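Local coordinates for protein minor fimbrium anchoring subunit Mfa2 (Porphyromonas gingivalis, PDB 5NFI) that attaches the minor Mfa1 fimbriae of a periodontal pathogen to its outer membrane and regulates their length, at residues P2-Y6 against V120-M125; Y6-Y10 against L50-K54. Numbering follows the deposited sequence.

Interaction 1: P2-Y6 against V120-M125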
loop_
_atom_site.group_PDB
_atom_site.type_symbol
_atom_site.label_atom_id
_atom_site.label_comp_id
_atom_site.label_asym_id
_atom_site.label_seq_id
_atom_site.Cartn_x
_atom_site.Cartn_y
_atom_site.Cartn_z
ATOM N N PRO A 2 3.052 32.529 16.998
ATOM C CA PRO A 2 2.664 31.252 16.376
ATOM C C PRO A 2 3.688 30.749 15.351
ATOM O O PRO A 2 4.328 31.561 14.675
ATOM C CB PRO A 2 1.341 31.595 15.694
ATOM C CG PRO A 2 1.536 33.018 15.257
ATOM C CD PRO A 2 2.434 33.677 16.308
ATOM N N ARG A 3 3.842 29.429 15.243
ATOM C CA ARG A 3 4.819 28.840 14.327
ATOM C C ARG A 3 4.318 27.547 13.649
ATOM O O ARG A 3 3.379 26.890 14.119
ATOM C CB ARG A 3 6.131 28.546 15.066
ATOM C CG ARG A 3 6.664 29.687 15.931
ATOM C CD ARG A 3 8.166 29.655 15.969
ATOM N NE ARG A 3 8.716 29.887 14.644
ATOM C CZ ARG A 3 10.012 29.863 14.375
ATOM N NH1 ARG A 3 10.875 29.612 15.348
ATOM N NH2 ARG A 3 10.445 30.088 13.141
ATOM N N GLY A 4 4.969 27.170 12.551
ATOM C CA GLY A 4 4.569 25.991 11.816
ATOM C C GLY A 4 5.280 25.816 10.493
ATOM O O GLY A 4 6.034 26.682 10.060
ATOM N N VAL A 5 5.036 24.665 9.871
ATOM C CA VAL A 5 5.616 24.307 8.580
ATOM C C VAL A 5 4.541 24.322 7.510
ATOM O O VAL A 5 3.521 23.669 7.667
ATOM C CB VAL A 5 6.240 22.881 8.583
ATOM C CG1 VAL A 5 6.979 22.627 7.278
ATOM C CG2 VAL A 5 7.164 22.692 9.758
ATOM N N TYR A 6 4.753 25.040 6.416
ATOM C CA TYR A 6 3.858 24.868 5.285
ATOM C C TYR A 6 4.359 23.692 4.456
ATOM O O TYR A 6 5.546 23.592 4.167
ATOM C CB TYR A 6 3.762 26.133 4.432
ATOM C CG TYR A 6 3.002 27.258 5.093
ATOM C CD1 TYR A 6 1.612 27.241 5.159
ATOM C CD2 TYR A 6 3.674 28.346 5.644
ATOM C CE1 TYR A 6 0.917 28.283 5.768
ATOM C CE2 TYR A 6 2.993 29.367 6.241
ATOM C CZ TYR A 6 1.616 29.337 6.305
ATOM O OH TYR A 6 0.940 30.379 6.910
ATOM N N VAL A 120 12.914 19.095 8.608
ATOM C CA VAL A 120 12.858 20.547 8.575
ATOM C C VAL A 120 13.216 21.078 9.942
ATOM O O VAL A 120 13.360 20.302 10.892
ATOM C CB VAL A 120 11.471 21.055 8.156
ATOM C CG1 VAL A 120 11.142 20.569 6.753
ATOM C CG2 VAL A 120 10.413 20.603 9.142
ATOM N N GLU A 121 13.336 22.396 10.051
ATOM C CA GLU A 121 13.860 23.001 11.261
ATOM C C GLU A 121 13.272 24.372 11.581
ATOM O O GLU A 121 13.499 25.331 10.841
ATOM C CB GLU A 121 15.371 23.100 11.137
ATOM C CG GLU A 121 16.084 23.728 12.299
ATOM C CD GLU A 121 17.562 23.773 12.027
ATOM O OE1 GLU A 121 17.962 23.144 11.013
ATOM O OE2 GLU A 121 18.310 24.446 12.778
ATOM N N LEU A 122 12.512 24.453 12.676
ATOM C CA LEU A 122 12.142 25.741 13.267
ATOM C C LEU A 122 13.332 26.338 13.998
ATOM O O LEU A 122 13.837 25.730 14.950
ATOM C CB LEU A 122 10.988 25.601 14.248
ATOM C CG LEU A 122 9.556 25.678 13.739
ATOM C CD1 LEU A 122 8.647 26.044 14.905
ATOM C CD2 LEU A 122 9.439 26.670 12.603
ATOM N N LYS A 123 13.772 27.519 13.578
ATOM C CA LYS A 123 14.965 28.105 14.168
ATOM C C LYS A 123 14.559 29.222 15.134
ATOM O O LYS A 123 13.444 29.733 15.055
ATOM C CB LYS A 123 15.895 28.625 13.078
ATOM C CG LYS A 123 16.636 27.537 12.306
ATOM C CD LYS A 123 16.839 27.957 10.851
ATOM C CE LYS A 123 18.101 27.372 10.236
ATOM N NZ LYS A 123 18.389 28.032 8.929
ATOM N N ASN A 124 15.456 29.595 16.044
ATOM C CA ASN A 124 15.123 30.583 17.062
ATOM C C ASN A 124 14.759 31.920 16.438
ATOM O O ASN A 124 15.615 32.640 15.909
ATOM C CB ASN A 124 16.267 30.769 18.055
ATOM C CG ASN A 124 15.873 31.654 19.236
ATOM O OD1 ASN A 124 14.746 32.156 19.307
ATOM N ND2 ASN A 124 16.795 31.838 20.175
HETATM N N MSE A 125 13.470 32.236 16.507
HETATM C CA MSE A 125 12.937 33.449 15.910
HETATM C C MSE A 125 13.533 34.686 16.555
HETATM O O MSE A 125 13.581 35.750 15.938
HETATM C CB MSE A 125 11.420 33.470 16.038
HETATM C CG MSE A 125 10.698 33.831 14.767
HETATM SE SE MSE A 125 8.791 33.712 15.076
HETATM C CE MSE A 125 8.147 34.135 13.291
#
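Residues 3-6 and 120-122 run as two nearly antiparallel strand segments, their axes 8.2 Å apart at closest approach and their N-to-C directions 156° apart. That spacing is too wide for backbone pairing: the CA atoms of Gly4 and Leu122 are 7.7 Å apart, those of Val5 and Val120 8.2 Å, and side chains fill the gap. Both strands pair instead with strand 133-151, 3-10 in parallel and 113-122 antiparallel. Val5 and Val120 point at each other and touch through Val5 CG2 and Val120 CG2 at 3.9 Å, beside Ile133 and Thr135. Leu122 comes next, its CD1 3.6 Å from Arg3 CB and its CD2 4.2 Å from Gly4 O. Arg3 has the largest share of the buried area. Its side chain reaches across to the loop that follows strand 113-122, where NH1 donates a short, nearly straight hydrogen bond to Lys123 O (2.6 Å, 170°). One face of the guanidinium is covered by Leu122 CD2 and the opposite face by Met125, present as selenomethionine, with its SE 3.9 Å from Arg3 NE. The buried charge also has a long, weak ion pair with Asp63 and a weak hydrogen bond to Gln131 O. Together the segments bury 374 Å². Two strands of one large sheet thus face each other through their side chains, with Arg3 held between Leu122 and Met125 beyond the valines, consistent with the transthyretin-like β-sandwich expected of the fimbrillin superfamily.

Interaction 2: Y6-Y10 against L50-K54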
loop_
_atom_site.group_PDB
_atom_site.type_symbol
_atom_site.label_atom_id
_atom_site.label_comp_id
_atom_site.label_asym_id
_atom_site.label_seq_id
_atom_site.Cartn_x
_atom_site.Cartn_y
_atom_site.Cartn_z
ATOM N N TYR A 6 4.753 25.040 6.416
ATOM C CA TYR A 6 3.858 24.868 5.285
ATOM C C TYR A 6 4.359 23.692 4.456
ATOM O O TYR A 6 5.546 23.592 4.167
ATOM C CB TYR A 6 3.762 26.133 4.432
ATOM C CG TYR A 6 3.002 27.258 5.093
ATOM C CD1 TYR A 6 1.612 27.241 5.159
ATOM C CD2 TYR A 6 3.674 28.346 5.644
ATOM C CE1 TYR A 6 0.917 28.283 5.768
ATOM C CE2 TYR A 6 2.993 29.367 6.241
ATOM C CZ TYR A 6 1.616 29.337 6.305
ATOM O OH TYR A 6 0.940 30.379 6.910
ATOM N N VAL A 7 3.446 22.798 4.091
ATOM C CA VAL A 7 3.806 21.601 3.346
ATOM C C VAL A 7 3.034 21.503 2.042
ATOM O O VAL A 7 1.813 21.660 2.004
ATOM C CB VAL A 7 3.558 20.319 4.160
ATOM C CG1 VAL A 7 3.947 19.107 3.345
ATOM C CG2 VAL A 7 4.352 20.344 5.448
ATOM N N ASN A 8 3.782 21.259 0.973
ATOM C CA ASN A 8 3.240 21.066 -0.353
ATOM C C ASN A 8 3.249 19.587 -0.724
ATOM O O ASN A 8 4.255 18.891 -0.541
ATOM C CB ASN A 8 4.043 21.855 -1.374
ATOM C CG ASN A 8 3.640 21.536 -2.787
ATOM O OD1 ASN A 8 4.213 20.648 -3.428
ATOM N ND2 ASN A 8 2.629 22.245 -3.282
ATOM N N PHE A 9 2.140 19.092 -1.249
ATOM C CA PHE A 9 2.085 17.667 -1.514
ATOM C C PHE A 9 2.050 17.407 -2.998
ATOM O O PHE A 9 1.222 17.981 -3.725
ATOM C CB PHE A 9 0.884 17.023 -0.818
ATOM C CG PHE A 9 0.978 17.038 0.686
ATOM C CD1 PHE A 9 1.954 16.301 1.341
ATOM C CD2 PHE A 9 0.088 17.786 1.448
ATOM C CE1 PHE A 9 2.038 16.310 2.728
ATOM C CE2 PHE A 9 0.162 17.788 2.836
ATOM C CZ PHE A 9 1.135 17.047 3.476
ATOM N N TYR A 10 2.981 16.553 -3.429
ATOM C CA TYR A 10 3.097 16.119 -4.813
ATOM C C TYR A 10 3.207 14.593 -4.892
ATOM O O TYR A 10 3.208 13.905 -3.869
ATOM C CB TYR A 10 4.305 16.792 -5.486
ATOM C CG TYR A 10 5.685 16.396 -4.980
ATOM C CD1 TYR A 10 6.187 16.905 -3.791
ATOM C CD2 TYR A 10 6.501 15.540 -5.720
ATOM C CE1 TYR A 10 7.462 16.570 -3.341
ATOM C CE2 TYR A 10 7.778 15.188 -5.276
ATOM C CZ TYR A 10 8.255 15.713 -4.086
ATOM O OH TYR A 10 9.517 15.378 -3.633
ATOM N N LEU A 50 -4.826 18.345 -4.105
ATOM C CA LEU A 50 -3.403 18.583 -4.284
ATOM C C LEU A 50 -3.164 19.499 -5.463
ATOM O O LEU A 50 -3.868 19.419 -6.469
ATOM C CB LEU A 50 -2.660 17.273 -4.503
ATOM C CG LEU A 50 -2.850 16.275 -3.384
ATOM C CD1 LEU A 50 -2.006 15.044 -3.650
ATOM C CD2 LEU A 50 -2.490 16.934 -2.063
ATOM N N SER A 51 -2.168 20.366 -5.341
ATOM C CA SER A 51 -1.845 21.280 -6.418
ATOM C C SER A 51 -0.399 21.743 -6.323
ATOM O O SER A 51 0.213 21.674 -5.260
ATOM C CB SER A 51 -2.792 22.466 -6.394
ATOM O OG SER A 51 -2.276 23.510 -7.177
ATOM N N ALA A 52 0.141 22.204 -7.448
ATOM C CA ALA A 52 1.549 22.569 -7.552
ATOM C C ALA A 52 1.901 23.700 -6.609
ATOM O O ALA A 52 3.025 23.778 -6.106
ATOM C CB ALA A 52 1.894 22.954 -8.984
ATOM N N ALA A 53 0.927 24.566 -6.358
ATOM C CA ALA A 53 1.157 25.746 -5.545
ATOM C C ALA A 53 0.257 25.793 -4.312
ATOM O O ALA A 53 0.038 26.862 -3.739
ATOM C CB ALA A 53 0.960 26.979 -6.378
ATOM N N LYS A 54 -0.273 24.646 -3.901
ATOM C CA LYS A 54 -1.086 24.623 -2.695
ATOM C C LYS A 54 -0.272 24.139 -1.500
ATOM O O LYS A 54 0.537 23.213 -1.616
ATOM C CB LYS A 54 -2.330 23.749 -2.870
ATOM C CG LYS A 54 -3.273 23.851 -1.679
ATOM C CD LYS A 54 -4.722 23.530 -2.027
ATOM C CE LYS A 54 -5.663 23.866 -0.848
ATOM N NZ LYS A 54 -5.038 24.755 0.188
#
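Tyr6, midway along strand 3-10, does not reach residues 50-54; its ring stacks on His134 instead. Val7 also points its side chain away and touches Ile58 and Thr135, while its backbone bonds to Trp56 just past the loop. Asn8 is where the two segments lock together. With chi1 in the t well its side chain swings into the loop, and the amide ND2 donates to two backbone carbonyls, Lys54 O at 2.8 Å and Ser51 O at 3.2 Å. These oxygens belong to the last and first residues of a type I β turn, Ser51 to Lys54, whose own closing bond from Lys54 N to Ser51 O is weak at 3.3 Å; a further weak bond, Ala53 N to Ser51 OG at 3.5 Å, has the pattern of an ST turn. One asparagine thus grips both ends of a turn in the connection between strands 39-45 and 56-60 of the β-sheet, while the Asn8 backbone bonds to Thr135 and Ala137 of strand 133-151. Phe9 supplies the apolar half of the contact: its CB meets Leu50 CD2 at 3.6 Å, and its side chain also touches Leu28 and Val30 of strand 28-33. Leu50, buried ahead of the turn, also rests on Val25, Trp56 and Leu139. At the end of the strand Tyr10 points away from the loop, its ring making a cation-pi contact with Arg136.

How the interactions relate
From the N terminus, a single strand, 3-10, serves both contacts: its first half goes to interaction 1 and its second to interaction 2, with Tyr6 common to the two segments but touching neither partner. The chain returns first at 50-54, closing the shorter loop of about 40 residues, and much later at 120-125, closing one of over 110. In sequence the shorter loop therefore nests within the longer, and the two do not cross. In space their centres lie 18 Å apart. Interaction 2 ties it to the connection leading into strand 56-60, its antiparallel neighbour; interaction 1 ties it to the end of strand 113-122, which belongs to the same sheet but faces it through side chains.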